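Side-chain contacts in cytochrome P450 (Novosphingobium aromaticivorans, PDB 3OFT), which carries a haem group on a cysteine sulfur ligand, as is usual for the cytochrome P450 family: residues Trp49-Ala52 and Val56-Glu59; Ala241-Val246 and Ile356-Glu361; Ile267-Asp272 and Val324-Gly329; Ala331-Thr336 and Ala342-Gly347. One frame throughout, in Å; residues are numbered along the deposited sequence.

Contact 1 of 4, residues Trp49-Ala52 and Val56-Glu59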
loop_
_atom_site.group_PDB
_atom_site.type_symbol
_atom_site.label_atom_id
_atom_site.label_comp_id
_atom_site.label_asym_id
_atom_site.label_seq_id
_atom_site.Cartn_x
_atom_site.Cartn_y
_atom_site.Cartn_z
ATOM N N TRP A 49 -8.804 2.008 19.502
ATOM C CA TRP A 49 -8.162 0.733 19.704
ATOM C C TRP A 49 -7.044 0.502 18.706
ATOM O O TRP A 49 -7.063 1.031 17.584
ATOM C CB TRP A 49 -9.153 -0.432 19.587
ATOM C CG TRP A 49 -10.315 -0.435 20.584
ATOM C CD1 TRP A 49 -11.596 0.017 20.359
ATOM C CD2 TRP A 49 -10.296 -0.943 21.923
ATOM N NE1 TRP A 49 -12.361 -0.180 21.495
ATOM C CE2 TRP A 49 -11.583 -0.752 22.465
ATOM C CE3 TRP A 49 -9.303 -1.522 22.728
ATOM C CZ2 TRP A 49 -11.924 -1.178 23.764
ATOM C CZ3 TRP A 49 -9.633 -1.918 24.037
ATOM C CH2 TRP A 49 -10.936 -1.729 24.539
ATOM N N ILE A 50 -6.073 -0.299 19.119
ATOM C CA ILE A 50 -5.043 -0.795 18.202
ATOM C C ILE A 50 -4.952 -2.321 18.367
ATOM O O ILE A 50 -4.764 -2.835 19.504
ATOM C CB ILE A 50 -3.628 -0.194 18.446
ATOM C CG1 ILE A 50 -3.598 1.331 18.300
ATOM C CG2 ILE A 50 -2.623 -0.877 17.505
ATOM C CD1 ILE A 50 -2.300 2.044 18.858
ATOM N N ALA A 51 -5.084 -3.059 17.265
ATOM C CA ALA A 51 -4.927 -4.512 17.343
ATOM C C ALA A 51 -3.419 -4.786 17.401
ATOM O O ALA A 51 -2.688 -4.287 16.566
ATOM C CB ALA A 51 -5.562 -5.182 16.163
ATOM N N ALA A 52 -2.968 -5.561 18.397
ATOM C CA ALA A 52 -1.556 -5.625 18.744
ATOM C C ALA A 52 -1.031 -7.053 18.855
ATOM O O ALA A 52 -0.005 -7.296 19.477
ATOM C CB ALA A 52 -1.292 -4.831 20.040
ATOM N N VAL A 56 -5.555 -11.268 16.487
ATOM C CA VAL A 56 -6.529 -10.186 16.653
ATOM C C VAL A 56 -6.576 -9.327 15.391
ATOM O O VAL A 56 -7.647 -9.052 14.873
ATOM C CB VAL A 56 -6.210 -9.330 17.925
ATOM C CG1 VAL A 56 -7.239 -8.207 18.086
ATOM C CG2 VAL A 56 -6.230 -10.247 19.176
ATOM N N VAL A 57 -5.401 -8.949 14.871
ATOM C CA VAL A 57 -5.301 -8.167 13.606
ATOM C C VAL A 57 -6.040 -8.901 12.545
ATOM O O VAL A 57 -6.928 -8.337 11.856
ATOM C CB VAL A 57 -3.831 -8.001 13.112
ATOM C CG1 VAL A 57 -3.779 -7.298 11.697
ATOM C CG2 VAL A 57 -3.045 -7.169 14.099
ATOM N N ARG A 58 -5.699 -10.188 12.400
ATOM C CA ARG A 58 -6.295 -10.986 11.327
ATOM C C ARG A 58 -7.845 -11.148 11.457
ATOM O O ARG A 58 -8.597 -11.047 10.453
ATOM C CB ARG A 58 -5.588 -12.347 11.238
ATOM C CG ARG A 58 -6.082 -13.212 10.141
ATOM C CD ARG A 58 -5.566 -12.745 8.801
ATOM N NE ARG A 58 -5.873 -13.751 7.772
ATOM C CZ ARG A 58 -5.278 -13.821 6.582
ATOM N NH1 ARG A 58 -4.347 -12.944 6.265
ATOM N NH2 ARG A 58 -5.639 -14.751 5.708
ATOM N N GLU A 59 -8.327 -11.401 12.666
ATOM C CA GLU A 59 -9.760 -11.602 12.895
ATOM C C GLU A 59 -10.575 -10.321 12.685
ATOM O O GLU A 59 -11.630 -10.328 12.047
ATOM C CB GLU A 59 -10.051 -12.232 14.266
ATOM C CG GLU A 59 -9.980 -11.281 15.467
ATOM C CD GLU A 59 -10.513 -11.885 16.767
ATOM O OE1 GLU A 59 -10.262 -11.273 17.831
ATOM O OE2 GLU A 59 -11.163 -12.957 16.719
#
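The methyl of Ala51 packs against two successive valines of the helix. Ala51 CB lies 3.8 Å from Val57 CG2 and 4.0 Å from Val56 CG1. The two valines take opposite branches to it. Val56 uses the methyl anti to its backbone N (chi1 -180°), and Val57 the one beside it. Val57 CG2 also comes up to the chain, 3.8 Å from Ala51 O. That oxygen is buried here and has no polar partner in the model. The contact closes a short strand-turn-helix connection. Strand 48-51 ends, two residues pass, and helix 54-62 turns back over the strand's last residue, an arrangement that fits strand beta1-2 and helix B of the P450 fold. The backbone of Ala51 pairs with Tyr305 of the neighbouring strand 303-307. Val57 also packs on Leu310 of helix 309-312. The packing is much looser away from this spot. Glu59 is exposed to solvent on the helix. Arg58 is partly exposed and points off to bond Thr336 OG1 and Ile333 O.

Contact 2 of 4, residues Ala241-Val246 and Ile356-Glu361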
loop_
_atom_site.group_PDB
_atom_site.type_symbol
_atom_site.label_atom_id
_atom_site.label_comp_id
_atom_site.label_asym_id
_atom_site.label_seq_id
_atom_site.Cartn_x
_atom_site.Cartn_y
_atom_site.Cartn_z
ATOM N N ALA A 241 6.334 2.447 -1.323
ATOM C CA ALA A 241 6.850 1.947 -0.048
ATOM C C ALA A 241 7.436 0.552 -0.222
ATOM O O ALA A 241 8.537 0.276 0.248
ATOM C CB ALA A 241 5.761 1.913 1.018
ATOM N N MET A 242 6.713 -0.299 -0.930
ATOM C CA MET A 242 7.141 -1.687 -1.110
ATOM C C MET A 242 8.433 -1.754 -1.947
ATOM O O MET A 242 9.349 -2.518 -1.606
ATOM C CB MET A 242 6.029 -2.531 -1.751
ATOM C CG MET A 242 6.386 -4.076 -1.839
ATOM S SD MET A 242 6.869 -4.870 -0.283
ATOM C CE MET A 242 5.240 -4.950 0.527
ATOM N N ILE A 243 8.485 -0.970 -3.026
ATOM C CA ILE A 243 9.667 -0.967 -3.901
ATOM C C ILE A 243 10.872 -0.488 -3.105
ATOM O O ILE A 243 11.963 -1.061 -3.228
ATOM C CB ILE A 243 9.466 -0.126 -5.220
ATOM C CG1 ILE A 243 8.453 -0.788 -6.177
ATOM C CG2 ILE A 243 10.792 0.172 -5.979
ATOM C CD1 ILE A 243 8.705 -2.218 -6.516
ATOM N N GLY A 244 10.673 0.561 -2.300
ATOM C CA GLY A 244 11.766 1.039 -1.409
ATOM C C GLY A 244 12.255 -0.037 -0.436
ATOM O O GLY A 244 13.477 -0.195 -0.244
ATOM N N MET A 245 11.321 -0.798 0.155
ATOM C CA MET A 245 11.687 -1.821 1.128
ATOM C C MET A 245 12.449 -2.968 0.435
ATOM O O MET A 245 13.404 -3.539 0.994
ATOM C CB MET A 245 10.431 -2.399 1.779
ATOM C CG MET A 245 9.789 -1.508 2.843
ATOM S SD MET A 245 10.936 -0.859 4.075
ATOM C CE MET A 245 12.033 -2.194 4.448
ATOM N N VAL A 246 11.986 -3.307 -0.769
ATOM C CA VAL A 246 12.666 -4.332 -1.595
ATOM C C VAL A 246 14.097 -3.907 -1.946
ATOM O O VAL A 246 15.059 -4.711 -1.838
ATOM C CB VAL A 246 11.851 -4.661 -2.841
ATOM C CG1 VAL A 246 12.734 -5.522 -3.793
ATOM C CG2 VAL A 246 10.561 -5.455 -2.406
ATOM N N ILE A 356 8.009 -7.892 -9.117
ATOM C CA ILE A 356 8.786 -8.823 -10.005
ATOM C C ILE A 356 9.504 -8.076 -11.137
ATOM O O ILE A 356 10.684 -8.285 -11.406
ATOM C CB ILE A 356 7.859 -9.924 -10.586
ATOM C CG1 ILE A 356 7.479 -10.907 -9.464
ATOM C CG2 ILE A 356 8.515 -10.610 -11.821
ATOM C CD1 ILE A 356 6.282 -11.875 -9.813
ATOM N N VAL A 357 8.808 -7.171 -11.796
ATOM C CA VAL A 357 9.426 -6.446 -12.897
ATOM C C VAL A 357 10.576 -5.527 -12.415
ATOM O O VAL A 357 11.625 -5.366 -13.093
ATOM C CB VAL A 357 8.257 -5.763 -13.654
ATOM C CG1 VAL A 357 8.341 -4.241 -13.772
ATOM C CG2 VAL A 357 7.889 -6.582 -14.887
ATOM N N PHE A 358 10.370 -4.943 -11.235
ATOM C CA PHE A 358 11.413 -4.167 -10.578
ATOM C C PHE A 358 12.663 -5.000 -10.307
ATOM O O PHE A 358 13.785 -4.596 -10.654
ATOM C CB PHE A 358 10.906 -3.522 -9.271
ATOM C CG PHE A 358 12.019 -2.957 -8.460
ATOM C CD1 PHE A 358 12.710 -1.838 -8.916
ATOM C CD2 PHE A 358 12.451 -3.589 -7.304
ATOM C CE1 PHE A 358 13.787 -1.361 -8.244
ATOM C CE2 PHE A 358 13.541 -3.112 -6.610
ATOM C CZ PHE A 358 14.212 -1.991 -7.077
ATOM N N LEU A 359 12.470 -6.182 -9.726
ATOM C CA LEU A 359 13.582 -7.074 -9.446
ATOM C C LEU A 359 14.262 -7.470 -10.750
ATOM O O LEU A 359 15.477 -7.483 -10.830
ATOM C CB LEU A 359 13.105 -8.324 -8.694
ATOM C CG LEU A 359 12.632 -8.072 -7.248
ATOM C CD1 LEU A 359 11.863 -9.250 -6.649
ATOM C CD2 LEU A 359 13.843 -7.733 -6.385
ATOM N N ARG A 360 13.491 -7.786 -11.782
ATOM C CA ARG A 360 14.107 -8.248 -13.026
ATOM C C ARG A 360 14.976 -7.140 -13.603
ATOM O O ARG A 360 16.110 -7.377 -14.035
ATOM C CB ARG A 360 13.059 -8.625 -14.077
ATOM C CG ARG A 360 12.357 -9.907 -13.794
ATOM C CD ARG A 360 11.414 -10.316 -14.960
ATOM N NE ARG A 360 10.620 -11.434 -14.461
ATOM C CZ ARG A 360 11.111 -12.643 -14.133
ATOM N NH1 ARG A 360 12.401 -12.948 -14.305
ATOM N NH2 ARG A 360 10.304 -13.580 -13.642
ATOM N N GLU A 361 14.449 -5.939 -13.635
ATOM C CA GLU A 361 15.188 -4.857 -14.273
ATOM C C GLU A 361 16.320 -4.308 -13.456
ATOM O O GLU A 361 17.386 -4.009 -14.032
ATOM C CB GLU A 361 14.253 -3.741 -14.722
ATOM C CG GLU A 361 13.446 -4.113 -15.958
ATOM C CD GLU A 361 14.314 -4.500 -17.176
ATOM O OE1 GLU A 361 13.943 -5.464 -17.879
ATOM O OE2 GLU A 361 15.342 -3.840 -17.429
#
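The Phe358 ring takes one aliphatic group over a face and another at its edge. Ile243 CG2 sits above the centre of the face, 4.0 Å from the ring centroid and only 7° off the ring normal, a CH-pi contact. Val246 CG1 lies near the ring plane, 3.8 Å from Phe358 CE2. The rings of Phe140 and Trp362 also meet Phe358, so it belongs to a larger aromatic cluster. Ile243 grips the ring with both of its branches. Its chain is folded back (chi2 -52°), which brings Ile243 CD1 to 3.8 Å from Phe358 CB, while CG2 keeps to the face. Val246 CG1 serves two neighbours. Besides the ring edge it touches Leu359 CD2 at 3.6 Å, with the two side chains crossing at about a right angle.

The segments belong to helix 221-252 and helix 348-365, the I-helix and L-helix of the P450 fold, which are part of its central helix bundle. Their axes come no closer than 10.9 Å and cross at -37°. At that spacing the gap is filled by side chains from both helices, with the Phe358 ring the bulkiest. Helix 221-252 also reaches the haem, which Met242 touches. Val355, one residue before the second segment, extends the interface, packing on Met242, Ile243 and Val246. Backbone bonds run within each helix, for example Met245 N to Ala241 O. The contact between the helices is wholly apolar. It depends on the fit of methyl groups to a ring and on dispersion, not on charge or hydrogen bonding.

Contact 3 of 4, residues Ile267-Asp272 and Val324-Gly329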
loop_
_atom_site.group_PDB
_atom_site.type_symbol
_atom_site.label_atom_id
_atom_site.label_comp_id
_atom_site.label_asym_id
_atom_site.label_seq_id
_atom_site.Cartn_x
_atom_site.Cartn_y
_atom_site.Cartn_z
ATOM N N ILE A 267 13.146 -15.084 -8.791
ATOM C CA ILE A 267 12.535 -13.741 -8.587
ATOM C C ILE A 267 11.051 -13.761 -8.180
ATOM O O ILE A 267 10.683 -13.036 -7.246
ATOM C CB ILE A 267 12.869 -12.781 -9.781
ATOM C CG1 ILE A 267 14.324 -12.342 -9.675
ATOM C CG2 ILE A 267 11.829 -11.591 -9.924
ATOM C CD1 ILE A 267 14.852 -11.646 -10.996
ATOM N N PRO A 268 10.190 -14.583 -8.838
ATOM C CA PRO A 268 8.776 -14.542 -8.396
ATOM C C PRO A 268 8.632 -14.967 -6.936
ATOM O O PRO A 268 7.903 -14.312 -6.160
ATOM C CB PRO A 268 8.069 -15.531 -9.355
ATOM C CG PRO A 268 8.902 -15.378 -10.642
ATOM C CD PRO A 268 10.341 -15.263 -10.143
ATOM N N ALA A 269 9.317 -16.046 -6.553
ATOM C CA ALA A 269 9.234 -16.512 -5.195
ATOM C C ALA A 269 9.834 -15.489 -4.222
ATOM O O ALA A 269 9.292 -15.312 -3.123
ATOM C CB ALA A 269 9.866 -17.894 -5.013
ATOM N N ALA A 270 10.893 -14.784 -4.647
ATOM C CA ALA A 270 11.514 -13.769 -3.779
ATOM C C ALA A 270 10.542 -12.573 -3.635
ATOM O O ALA A 270 10.429 -12.010 -2.551
ATOM C CB ALA A 270 12.888 -13.315 -4.324
ATOM N N ALA A 271 9.803 -12.244 -4.698
ATOM C CA ALA A 271 8.855 -11.128 -4.636
ATOM C C ALA A 271 7.778 -11.431 -3.627
ATOM O O ALA A 271 7.466 -10.576 -2.824
ATOM C CB ALA A 271 8.254 -10.785 -5.987
ATOM N N ASP A 272 7.264 -12.662 -3.611
ATOM C CA ASP A 272 6.258 -13.046 -2.623
ATOM C C ASP A 272 6.764 -13.014 -1.180
ATOM O O ASP A 272 6.047 -12.564 -0.286
ATOM C CB ASP A 272 5.681 -14.433 -2.936
ATOM C CG ASP A 272 4.783 -14.447 -4.161
ATOM O OD1 ASP A 272 4.246 -13.408 -4.597
ATOM O OD2 ASP A 272 4.596 -15.537 -4.699
ATOM N N VAL A 324 13.855 -14.295 5.556
ATOM C CA VAL A 324 13.394 -14.360 4.184
ATOM C C VAL A 324 13.776 -15.788 3.778
ATOM O O VAL A 324 14.969 -16.113 3.724
ATOM C CB VAL A 324 14.132 -13.321 3.294
ATOM C CG1 VAL A 324 13.837 -13.520 1.797
ATOM C CG2 VAL A 324 13.751 -11.877 3.739
ATOM N N ARG A 325 12.780 -16.633 3.539
ATOM C CA ARG A 325 13.030 -18.040 3.183
ATOM C C ARG A 325 12.005 -18.615 2.257
ATOM O O ARG A 325 10.897 -18.104 2.167
ATOM C CB ARG A 325 13.159 -18.919 4.416
ATOM C CG ARG A 325 12.154 -18.717 5.462
ATOM C CD ARG A 325 12.649 -19.389 6.737
ATOM N NE ARG A 325 12.824 -20.830 6.524
ATOM C CZ ARG A 325 13.855 -21.549 6.952
ATOM N NH1 ARG A 325 14.859 -20.982 7.631
ATOM N NH2 ARG A 325 13.887 -22.854 6.694
ATOM N N PHE A 326 12.395 -19.682 1.558
ATOM C CA PHE A 326 11.676 -20.125 0.375
ATOM C C PHE A 326 10.898 -21.410 0.629
ATOM O O PHE A 326 10.355 -21.980 -0.292
ATOM C CB PHE A 326 12.693 -20.395 -0.744
ATOM C CG PHE A 326 13.306 -19.147 -1.328
ATOM C CD1 PHE A 326 12.647 -18.450 -2.346
ATOM C CD2 PHE A 326 14.536 -18.681 -0.877
ATOM C CE1 PHE A 326 13.218 -17.275 -2.901
ATOM C CE2 PHE A 326 15.116 -17.524 -1.420
ATOM C CZ PHE A 326 14.442 -16.818 -2.433
ATOM N N ASP A 327 10.930 -21.897 1.852
ATOM C CA ASP A 327 10.298 -23.189 2.188
ATOM C C ASP A 327 9.021 -23.019 3.006
ATOM O O ASP A 327 8.578 -23.956 3.679
ATOM C CB ASP A 327 11.292 -24.073 2.953
ATOM C CG ASP A 327 11.774 -23.447 4.270
ATOM O OD1 ASP A 327 12.501 -24.150 5.003
ATOM O OD2 ASP A 327 11.493 -22.259 4.572
ATOM N N ARG A 328 8.415 -21.832 2.959
ATOM C CA ARG A 328 7.192 -21.608 3.738
ATOM C C ARG A 328 5.937 -22.193 3.095
ATOM O O ARG A 328 4.957 -22.447 3.798
ATOM C CB ARG A 328 6.951 -20.114 3.947
ATOM C CG ARG A 328 8.053 -19.433 4.766
ATOM C CD ARG A 328 7.651 -17.984 5.128
ATOM N NE ARG A 328 8.757 -17.311 5.787
ATOM C CZ ARG A 328 8.964 -17.326 7.104
ATOM N NH1 ARG A 328 8.124 -17.938 7.928
ATOM N NH2 ARG A 328 9.997 -16.685 7.608
ATOM N N GLY A 329 5.917 -22.329 1.774
ATOM C CA GLY A 329 4.720 -22.862 1.103
ATOM C C GLY A 329 3.478 -22.027 1.428
ATOM O O GLY A 329 2.374 -22.549 1.627
#
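Phe326 reaches helix 267-277 because the ring swings to the side of its own backbone N, across from the carbonyl carbon (chi1 -72°), and chi2 of -85° then turns one ring edge toward Ala269 and Ala270. The helix matches helix K of the P450 fold. The chain 324-329 matches the irregular meander that precedes the haem-binding loop. Ala269 CB meets the ring in its plane, 3.9 Å from Phe326 CD1. Further along the same edge, Phe326 CE1 lies 3.8 Å from Ala270 N and 4.2 Å from Ala270 CB. The small alanine side chains let the ring come close to the first turn of the helix. Neither ring face is used by this helical segment. Leu259 of helix 254-262 also touches Phe326, yet the residue as a whole stays exposed.

The apolar touch is slight, and polar groups around it join the same two elements. Arg328 NE forms a salt bridge to Glu273 of the helix, and the backbone N of Arg325 hydrogen-bonds to the same carboxylate. Arg276 lies near Arg328. Glu273, Arg276 and Arg328 are consistent with the Glu-Arg-Arg triad of P450s, made from the ExxR motif of helix K and an arginine of the meander. On the outer side of the loop Arg325 and Asp327 brace the chain on either side of Phe326. Arg325 grips the carboxylate side-on, with one nitrogen to each oxygen. Arg325 NE meets the syn lone pair of Asp327 OD2 at 2.8 Å, the oxygen tilted 16° from the guanidinium plane.

Contact 4 of 4, residues Ala331-Thr336 and Ala342-Gly347. With HEM (protoporphyrin IX containing Fe), chain D.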
loop_
_atom_site.group_PDB
_atom_site.type_symbol
_atom_site.label_atom_id
_atom_site.label_comp_id
_atom_site.label_asym_id
_atom_site.label_seq_id
_atom_site.Cartn_x
_atom_site.Cartn_y
_atom_site.Cartn_z
ATOM N N ALA A 331 0.725 -19.336 0.536
ATOM C CA ALA A 331 0.035 -18.465 -0.432
ATOM C C ALA A 331 -0.067 -16.999 0.096
ATOM O O ALA A 331 -0.299 -16.780 1.309
ATOM C CB ALA A 331 -1.370 -19.022 -0.785
ATOM N N PRO A 332 0.105 -16.004 -0.799
ATOM C CA PRO A 332 0.077 -14.595 -0.359
ATOM C C PRO A 332 -1.218 -14.231 0.399
ATOM O O PRO A 332 -1.186 -13.431 1.303
ATOM C CB PRO A 332 0.169 -13.838 -1.671
ATOM C CG PRO A 332 1.094 -14.742 -2.502
ATOM C CD PRO A 332 0.540 -16.117 -2.208
ATOM N N ILE A 333 -2.337 -14.839 0.024
ATOM C CA ILE A 333 -3.604 -14.622 0.733
ATOM C C ILE A 333 -3.558 -14.994 2.211
ATOM O O ILE A 333 -4.338 -14.453 3.005
ATOM C CB ILE A 333 -4.802 -15.281 -0.059
ATOM C CG1 ILE A 333 -6.133 -14.538 0.191
ATOM C CG2 ILE A 333 -4.863 -16.768 0.168
ATOM C CD1 ILE A 333 -7.178 -14.766 -0.915
ATOM N N ARG A 334 -2.630 -15.875 2.611
ATOM C CA ARG A 334 -2.566 -16.316 4.008
ATOM C C ARG A 334 -1.885 -15.320 4.940
ATOM O O ARG A 334 -1.961 -15.456 6.159
ATOM C CB ARG A 334 -1.931 -17.699 4.140
ATOM C CG ARG A 334 -2.948 -18.804 3.743
ATOM C CD ARG A 334 -2.312 -20.177 3.725
ATOM N NE ARG A 334 -2.051 -20.692 5.072
ATOM C CZ ARG A 334 -1.217 -21.699 5.358
ATOM N NH1 ARG A 334 -0.530 -22.306 4.398
ATOM N NH2 ARG A 334 -1.068 -22.094 6.617
ATOM N N HIS A 335 -1.229 -14.315 4.381
ATOM C CA HIS A 335 -0.750 -13.236 5.241
ATOM C C HIS A 335 -1.532 -11.959 4.903
ATOM O O HIS A 335 -2.507 -11.995 4.136
ATOM C CB HIS A 335 0.783 -13.065 5.165
ATOM C CG HIS A 335 1.295 -12.714 3.795
ATOM N ND1 HIS A 335 1.206 -11.446 3.270
ATOM C CD2 HIS A 335 1.956 -13.453 2.880
ATOM C CE1 HIS A 335 1.733 -11.434 2.053
ATOM N NE2 HIS A 335 2.234 -12.631 1.812
ATOM N N THR A 336 -1.123 -10.856 5.501
ATOM C CA THR A 336 -1.995 -9.677 5.566
ATOM C C THR A 336 -1.417 -8.461 4.848
ATOM O O THR A 336 -1.948 -7.356 4.981
ATOM C CB THR A 336 -2.426 -9.446 7.044
ATOM O OG1 THR A 336 -3.091 -10.635 7.514
ATOM C CG2 THR A 336 -3.417 -8.304 7.190
ATOM N N ALA A 342 -13.160 -9.370 2.427
ATOM C CA ALA A 342 -13.900 -8.747 1.316
ATOM C C ALA A 342 -13.128 -7.612 0.641
ATOM O O ALA A 342 -13.254 -7.442 -0.536
ATOM C CB ALA A 342 -15.209 -8.204 1.819
ATOM N N HIS A 343 -12.354 -6.842 1.405
ATOM C CA HIS A 343 -11.680 -5.650 0.868
ATOM C C HIS A 343 -10.246 -5.929 0.406
ATOM O O HIS A 343 -9.499 -4.994 0.067
ATOM C CB HIS A 343 -11.673 -4.514 1.918
ATOM C CG HIS A 343 -13.002 -3.831 2.109
ATOM N ND1 HIS A 343 -13.417 -2.779 1.320
ATOM C CD2 HIS A 343 -13.988 -4.021 3.030
ATOM C CE1 HIS A 343 -14.602 -2.361 1.725
ATOM N NE2 HIS A 343 -14.971 -3.093 2.764
ATOM N N ARG A 344 -9.849 -7.201 0.382
ATOM C CA ARG A 344 -8.431 -7.530 0.026
ATOM C C ARG A 344 -8.005 -6.834 -1.265
ATOM O O ARG A 344 -8.728 -6.853 -2.274
ATOM C CB ARG A 344 -8.164 -9.070 -0.036
ATOM C CG ARG A 344 -6.647 -9.409 -0.221
ATOM C CD ARG A 344 -6.289 -10.900 0.017
ATOM N NE ARG A 344 -4.841 -11.082 -0.145
ATOM C CZ ARG A 344 -4.249 -11.371 -1.301
ATOM N NH1 ARG A 344 -4.974 -11.605 -2.391
ATOM N NH2 ARG A 344 -2.936 -11.471 -1.361
ATOM N N CYS A 345 -6.811 -6.225 -1.266
ATOM C CA CYS A 345 -6.373 -5.388 -2.407
ATOM C C CYS A 345 -6.735 -5.944 -3.789
ATOM O O CYS A 345 -6.250 -7.023 -4.161
ATOM C CB CYS A 345 -4.845 -5.196 -2.374
ATOM S SG CYS A 345 -4.275 -4.016 -3.507
ATOM N N VAL A 346 -7.551 -5.206 -4.548
ATOM C CA VAL A 346 -7.795 -5.550 -5.953
ATOM C C VAL A 346 -6.540 -5.469 -6.788
ATOM O O VAL A 346 -6.473 -6.077 -7.849
ATOM C CB VAL A 346 -8.877 -4.641 -6.630
ATOM C CG1 VAL A 346 -10.256 -4.990 -6.069
ATOM C CG2 VAL A 346 -8.597 -3.161 -6.419
ATOM N N GLY A 347 -5.576 -4.649 -6.359
ATOM C CA GLY A 347 -4.324 -4.555 -7.120
ATOM C C GLY A 347 -3.263 -5.561 -6.687
ATOM O O GLY A 347 -2.088 -5.357 -7.005
HETATM C CHA HEM D . -7.088 -2.323 -0.879
HETATM C CHB HEM D . -2.363 -2.821 0.186
HETATM C CHC HEM D . -1.255 -1.876 -4.416
HETATM C CHD HEM D . -5.759 -0.382 -5.182
HETATM C C1A HEM D . -5.901 -2.605 -0.228
HETATM C C2A HEM D . -5.806 -3.088 1.129
HETATM C C3A HEM D . -4.525 -3.236 1.449
HETATM C C4A HEM D . -3.732 -2.810 0.294
HETATM C CMA HEM D . -4.012 -3.694 2.837
HETATM C CAA HEM D . -7.011 -3.434 2.052
HETATM C CBA HEM D . -7.499 -2.146 2.677
HETATM C CGA HEM D . -8.612 -2.383 3.688
HETATM O O1A HEM D . -9.194 -1.366 4.179
HETATM O O2A HEM D . -8.964 -3.551 4.046
HETATM C C1B HEM D . -1.628 -2.623 -0.975
HETATM C C2B HEM D . -0.206 -2.800 -1.118
HETATM C C3B HEM D . 0.082 -2.536 -2.408
HETATM C C4B HEM D . -1.151 -2.189 -3.088
HETATM C CMB HEM D . 0.733 -3.222 0.027
HETATM C CAB HEM D . 1.410 -2.518 -3.171
HETATM C CBB HEM D . 2.601 -2.745 -2.588
HETATM C C1C HEM D . -2.342 -1.386 -5.078
HETATM C C2C HEM D . -2.425 -1.027 -6.487
HETATM C C3C HEM D . -3.699 -0.578 -6.672
HETATM C C4C HEM D . -4.442 -0.741 -5.444
HETATM C CMC HEM D . -1.242 -1.109 -7.504
HETATM C CAC HEM D . -4.417 -0.079 -7.950
HETATM C CBC HEM D . -3.780 0.555 -8.929
HETATM C C1D HEM D . -6.523 -0.788 -4.137
HETATM C C2D HEM D . -7.960 -0.574 -4.049
HETATM C C3D HEM D . -8.364 -1.218 -2.735
HETATM C C4D HEM D . -7.164 -1.717 -2.123
HETATM C CMD HEM D . -8.891 0.108 -5.113
HETATM C CAD HEM D . -9.824 -1.265 -2.200
HETATM C CBD HEM D . -10.322 -2.697 -2.463
HETATM C CGD HEM D . -11.684 -2.797 -1.766
HETATM O O1D HEM D . -12.031 -1.970 -0.898
HETATM O O2D HEM D . -12.433 -3.745 -2.024
HETATM N NA HEM D . -4.603 -2.465 -0.724
HETATM N NB HEM D . -2.156 -2.300 -2.208
HETATM N NC HEM D . -3.593 -1.243 -4.498
HETATM N ND HEM D . -6.092 -1.436 -2.985
HETATM FE FE HEM D . -4.122 -1.931 -2.628
HETATM O O HOH W 1 -0.919 -10.791 0.340
HETATM O O HOH W 2 -3.154 -10.111 2.116
HETATM O O HOH W 3 -3.871 0.338 -1.919
#
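Arg344 lies obliquely across Ile333, with the flat face of its guanidinium over the isoleucine backbone. Its chain runs out anti to the backbone N (chi1 -172°) and stays extended to NE, which carries the charged group over to 331-336. Ile333 CA sits under one face, offset toward the rim. Nearer the backbone of Arg344, its CD packs on Ile333 CG1 at 3.6 Å. At the guanidinium edge two waters lie in its plane, each also bound to a backbone carbonyl. Water 1 accepts from Arg344 NH2 at 2.7 Å and donates to Pro332 O at 2.8 Å. Water 2 accepts from Arg344 NE at 3.0 Å and donates to His335 O at 2.8 Å. Held at NE and NH2 by two bridged waters, the guanidinium is probably restricted in its rotation. Pro332 O also lies over the centre of the His335 ring.

Neighbours of Arg344 face the haem instead. His343 ND1 donates to propionate oxygen O1D of the haem at 2.7 Å, in the plane of its ring and nearly straight (171°). Cys345 SG binds the haem iron at 2.3 Å, and water 3 lies on the opposite side of the iron. Val346 CG2 packs on a haem methyl, and Gly347 occupies the N-cap position of helix 348-365. This is the cysteine ligand loop of the P450 family, its signature glycines and histidine leading to the cysteine.

In the fold
Contacts 1 and 2 are buried and apolar, on opposite sides of the chain's centre. Contact 1 joins a strand to the next helix, close in sequence, whereas contact 2 joins two helices 110 residues apart. Contact 3 is partly buried and contact 4 lies at the surface; waters bridge contact 4, while contact 3 is a slight apolar touch flanked by salt bridges. Both are nested within the loop that contact 2 closes. Contacts 2 and 3 touch through helices 348-365 and 267-277, with Ile356 CG1 3.6 Å from Ala271 CB. Helix 348-365 begins just after the haem ligand loop of contact 4. Contact 1 meets contact 4 through polar groups, and contact 3 meets it by packing alone.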